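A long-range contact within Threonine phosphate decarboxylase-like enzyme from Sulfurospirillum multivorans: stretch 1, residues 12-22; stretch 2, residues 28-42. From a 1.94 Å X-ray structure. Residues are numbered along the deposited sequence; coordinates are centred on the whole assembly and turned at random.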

# COMPACT_ATOMS: atom_id res chain seq x y z
N GLN A 12 11.00 -30.06 -23.07
CA GLN A 12 11.76 -28.83 -23.41
C GLN A 12 11.10 -27.64 -22.73
O GLN A 12 11.72 -26.89 -21.98
CB GLN A 12 11.87 -28.63 -24.93
CG GLN A 12 12.81 -27.46 -25.28
CD GLN A 12 13.02 -27.24 -26.78
OE1 GLN A 12 12.40 -27.86 -27.65
NE2 GLN A 12 13.93 -26.35 -27.08
N PHE A 13 9.80 -27.53 -22.92
CA PHE A 13 9.03 -26.51 -22.22
C PHE A 13 9.17 -26.62 -20.69
O PHE A 13 9.51 -25.65 -19.98
CB PHE A 13 7.58 -26.60 -22.63
CG PHE A 13 6.70 -25.61 -21.92
CD1 PHE A 13 6.13 -25.91 -20.64
CD2 PHE A 13 6.44 -24.37 -22.49
CE1 PHE A 13 5.34 -25.00 -20.00
CE2 PHE A 13 5.63 -23.47 -21.82
CZ PHE A 13 5.07 -23.79 -20.59
N THR A 14 8.91 -27.81 -20.16
CA THR A 14 9.03 -28.01 -18.69
C THR A 14 10.35 -27.59 -18.13
O THR A 14 10.44 -26.93 -17.06
CB THR A 14 8.82 -29.46 -18.33
OG1 THR A 14 7.58 -29.90 -18.85
CG2 THR A 14 8.90 -29.67 -16.81
N LYS A 15 11.43 -27.97 -18.82
CA LYS A 15 12.75 -27.59 -18.32
C LYS A 15 12.96 -26.10 -18.31
O LYS A 15 13.48 -25.55 -17.32
CB LYS A 15 13.90 -28.29 -19.09
CG LYS A 15 14.04 -29.76 -18.68
CD LYS A 15 15.34 -30.29 -19.22
CE LYS A 15 15.39 -31.82 -19.21
NZ LYS A 15 16.83 -32.17 -19.06
N ALA A 16 12.59 -25.42 -19.41
CA ALA A 16 12.74 -23.95 -19.48
C ALA A 16 11.85 -23.31 -18.41
O ALA A 16 12.24 -22.37 -17.71
CB ALA A 16 12.32 -23.47 -20.87
N PHE A 17 10.64 -23.84 -18.28
CA PHE A 17 9.66 -23.29 -17.30
C PHE A 17 10.23 -23.30 -15.83
O PHE A 17 10.24 -22.27 -15.13
CB PHE A 17 8.35 -24.07 -17.51
CG PHE A 17 7.28 -23.81 -16.49
CD1 PHE A 17 6.36 -22.78 -16.67
CD2 PHE A 17 7.15 -24.63 -15.37
CE1 PHE A 17 5.35 -22.59 -15.74
CE2 PHE A 17 6.13 -24.42 -14.43
CZ PHE A 17 5.26 -23.38 -14.63
N HIS A 18 10.79 -24.43 -15.41
CA HIS A 18 11.60 -24.51 -14.17
C HIS A 18 12.82 -23.59 -14.06
O HIS A 18 13.13 -23.11 -12.98
CB HIS A 18 12.07 -25.93 -13.94
CG HIS A 18 10.98 -26.87 -13.51
ND1 HIS A 18 9.75 -26.46 -13.05
CD2 HIS A 18 10.97 -28.22 -13.43
CE1 HIS A 18 9.02 -27.51 -12.72
NE2 HIS A 18 9.75 -28.60 -12.93
N ALA A 19 13.55 -23.38 -15.13
CA ALA A 19 14.69 -22.43 -15.07
C ALA A 19 14.27 -21.05 -14.51
O ALA A 19 15.10 -20.34 -13.92
CB ALA A 19 15.32 -22.24 -16.46
N LEU A 20 13.01 -20.67 -14.74
CA LEU A 20 12.52 -19.34 -14.33
C LEU A 20 12.53 -19.09 -12.81
O LEU A 20 12.37 -20.02 -12.01
CB LEU A 20 11.12 -19.12 -14.88
CG LEU A 20 11.07 -18.99 -16.37
CD1 LEU A 20 9.64 -19.15 -16.84
CD2 LEU A 20 11.64 -17.64 -16.78
N LYS A 21 12.74 -17.81 -12.45
CA LYS A 21 12.56 -17.34 -11.07
C LYS A 21 11.25 -17.92 -10.46
O LYS A 21 10.16 -17.73 -11.02
CB LYS A 21 12.48 -15.80 -10.97
CG LYS A 21 13.68 -15.01 -11.44
CD LYS A 21 15.02 -15.65 -11.10
CE LYS A 21 16.17 -14.65 -11.22
NZ LYS A 21 16.64 -14.15 -9.90
N GLN A 22 11.41 -18.63 -9.35
CA GLN A 22 10.32 -18.95 -8.42
C GLN A 22 10.07 -17.87 -7.34
O GLN A 22 10.94 -17.08 -7.02
CB GLN A 22 10.68 -20.21 -7.66
CG GLN A 22 10.50 -21.49 -8.43
CD GLN A 22 10.55 -22.69 -7.51
OE1 GLN A 22 10.13 -22.64 -6.35
NE2 GLN A 22 11.10 -23.79 -8.02
N SER A 28 4.02 -18.69 -9.38
CA SER A 28 5.41 -19.10 -9.41
C SER A 28 5.61 -20.18 -10.49
O SER A 28 5.10 -21.32 -10.37
CB SER A 28 5.84 -19.66 -8.07
OG SER A 28 7.27 -19.87 -8.02
N PRO A 29 6.30 -19.83 -11.56
CA PRO A 29 6.89 -18.50 -11.86
C PRO A 29 5.88 -17.37 -12.15
O PRO A 29 4.67 -17.63 -12.38
CB PRO A 29 7.75 -18.77 -13.08
CG PRO A 29 7.15 -20.01 -13.72
CD PRO A 29 6.64 -20.84 -12.57
N SER A 30 6.38 -16.14 -12.16
CA SER A 30 5.54 -14.97 -12.32
C SER A 30 5.00 -14.96 -13.70
O SER A 30 5.65 -15.46 -14.59
CB SER A 30 6.33 -13.67 -12.10
OG SER A 30 6.97 -13.24 -13.30
N MET A 31 3.83 -14.38 -13.88
CA MET A 31 3.23 -14.18 -15.20
C MET A 31 4.05 -13.31 -16.16
O MET A 31 4.01 -13.53 -17.37
CB MET A 31 1.86 -13.52 -15.08
CG MET A 31 0.92 -14.03 -16.12
SD MET A 31 0.23 -15.63 -15.63
CE MET A 31 -1.46 -15.24 -16.04
N GLU A 32 4.72 -12.31 -15.62
CA GLU A 32 5.58 -11.43 -16.41
C GLU A 32 6.76 -12.23 -16.98
O GLU A 32 7.17 -12.02 -18.12
CB GLU A 32 6.06 -10.27 -15.54
CG GLU A 32 4.93 -9.39 -14.98
CD GLU A 32 4.44 -9.74 -13.57
OE1 GLU A 32 4.52 -10.92 -13.15
OE2 GLU A 32 3.96 -8.81 -12.87
N ASP A 33 7.25 -13.19 -16.19
CA ASP A 33 8.37 -14.08 -16.58
C ASP A 33 8.07 -15.14 -17.66
O ASP A 33 8.98 -15.53 -18.41
CB ASP A 33 8.93 -14.78 -15.33
CG ASP A 33 9.95 -13.93 -14.59
OD1 ASP A 33 10.20 -12.79 -15.04
OD2 ASP A 33 10.52 -14.41 -13.59
N LEU A 34 6.82 -15.61 -17.70
CA LEU A 34 6.35 -16.57 -18.70
C LEU A 34 6.13 -15.90 -20.06
O LEU A 34 6.38 -16.51 -21.08
CB LEU A 34 5.00 -17.17 -18.28
CG LEU A 34 4.88 -18.32 -17.27
CD1 LEU A 34 3.40 -18.65 -17.10
CD2 LEU A 34 5.65 -19.56 -17.70
N LYS A 35 5.59 -14.68 -20.06
CA LYS A 35 5.43 -13.89 -21.28
C LYS A 35 6.77 -13.67 -21.98
O LYS A 35 6.83 -13.77 -23.21
CB LYS A 35 4.75 -12.54 -21.01
CG LYS A 35 4.69 -11.59 -22.22
CD LYS A 35 3.89 -12.18 -23.38
CE LYS A 35 3.99 -11.35 -24.66
NZ LYS A 35 3.05 -10.20 -24.66
N LYS A 36 7.83 -13.36 -21.25
CA LYS A 36 9.12 -13.17 -21.94
C LYS A 36 9.73 -14.52 -22.37
O LYS A 36 10.09 -14.67 -23.53
CB LYS A 36 10.11 -12.25 -21.20
CG LYS A 36 10.58 -12.67 -19.82
CD LYS A 36 11.49 -11.61 -19.22
CE LYS A 36 10.70 -10.41 -18.71
NZ LYS A 36 11.47 -9.15 -18.83
N MET A 37 9.77 -15.51 -21.48
CA MET A 37 10.25 -16.86 -21.87
C MET A 37 9.37 -17.52 -22.94
O MET A 37 9.87 -18.16 -23.86
CB MET A 37 10.35 -17.78 -20.64
CG MET A 37 10.95 -19.17 -20.90
SD MET A 37 12.70 -19.07 -21.42
CE MET A 37 13.53 -19.61 -19.92
N PHE A 38 8.06 -17.40 -22.84
CA PHE A 38 7.19 -18.06 -23.83
C PHE A 38 6.26 -17.06 -24.46
O PHE A 38 5.07 -17.02 -24.13
CB PHE A 38 6.41 -19.19 -23.17
CG PHE A 38 7.28 -20.18 -22.46
CD1 PHE A 38 8.08 -21.05 -23.18
CD2 PHE A 38 7.31 -20.22 -21.08
CE1 PHE A 38 8.85 -21.99 -22.51
CE2 PHE A 38 8.07 -21.15 -20.41
CZ PHE A 38 8.85 -22.04 -21.12
N PRO A 39 6.79 -16.25 -25.40
CA PRO A 39 5.99 -15.08 -25.83
C PRO A 39 4.77 -15.45 -26.65
O PRO A 39 3.80 -14.72 -26.66
CB PRO A 39 6.99 -14.20 -26.61
CG PRO A 39 8.25 -15.02 -26.79
CD PRO A 39 8.01 -16.41 -26.22
N THR A 40 4.80 -16.58 -27.32
CA THR A 40 3.63 -17.09 -27.99
C THR A 40 2.62 -17.83 -27.08
O THR A 40 1.56 -18.22 -27.57
CB THR A 40 4.05 -18.07 -29.08
OG1 THR A 40 4.79 -19.12 -28.47
CG2 THR A 40 4.94 -17.38 -30.15
N LEU A 41 2.95 -18.03 -25.78
CA LEU A 41 2.08 -18.79 -24.83
C LEU A 41 0.87 -17.97 -24.43
O LEU A 41 1.02 -16.95 -23.76
CB LEU A 41 2.85 -19.14 -23.54
CG LEU A 41 2.13 -19.89 -22.43
CD1 LEU A 41 1.62 -21.25 -22.87
CD2 LEU A 41 3.09 -20.06 -21.27
N GLU A 42 -0.31 -18.41 -24.79
CA GLU A 42 -1.50 -17.65 -24.37
C GLU A 42 -2.14 -18.28 -23.14
O GLU A 42 -2.48 -19.47 -23.14
CB GLU A 42 -2.49 -17.44 -25.52
CG GLU A 42 -3.63 -18.46 -25.69
CD GLU A 42 -4.57 -18.04 -26.85
OE1 GLU A 42 -4.59 -16.83 -27.20
OE2 GLU A 42 -5.29 -18.93 -27.39
O HOH W 1 9.18 -15.70 -12.02
O HOH W 2 7.15 -22.12 -6.77

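The helix of stretch 1 and the loop that follows it pack against stretch 2 mostly through apolar side chains; no direct hydrogen bond crosses between them. Q12 stands clear of the contact, and the packing begins at F13. Its CA-to-CB bond points sideways, but the t rotamer brings the ring end nearer, where it stacks face-to-face on F38. The centroids lie 4.2 Å apart, the planes are tilted by 29°, and the closest atoms, F13 CD2 and F38 CE1, are 3.4 Å apart. Flat, polarizable rings suit this spot because they can share a broad surface. L41 meets the edge of the F13 ring, its CD2 4.3 Å from F13 CZ.

T14 and K15 point away, as the helical repeat dictates, and A16 returns to the contact. Its small methyl group fits where the partners are close: A16 CB lies 3.8 Å from F38 CZ and 4.2 Å from M37 CE. The flexible thioether chain of M37 also carries CE to 3.8 Å from A16 O.

One turn beyond F13, F17 is buried and repeats the t rotamer. P29, preceded by a cis peptide bond, lies over one face of its ring in a CH-pi contact, with P29 CG 4.1 Å from the F17 ring centroid. Around the ring edge, F17 CD1 meets L34 CD2 at 3.5 Å. A phenylalanine thus offers a face to the proline and an edge to the leucine.

After H18, which points away, and A19, which makes little of the contact, L20 loses the largest area of stretch 1 to the partner. Its branched side chain touches several surfaces: CB is 3.8 Å from P29 CB, CD1 is 4.1 Å from L34 CD2, and both CD1 and CD2 lie 4.1 Å from M37 CB.

Polar groups enter at the end. K21's long aliphatic chain can lead its amine away to solvent while its base stays in the contact, K21 CB lying 3.6 Å from D33 OD2. Water 1 donates to K21 O (2.5 Å from the water O) and to D33 OD2 (2.4 Å), and accepts from S30 N (2.8 Å), bridging the two stretches. At this exposed margin Q22 packs its CB 3.4 Å from S28 OG, and its amide oxygen accepts from water: the O of water 2 lies 2.6 Å from S28 OG and donates a weak hydrogen bond to Q22 OE1 at 3.1 Å.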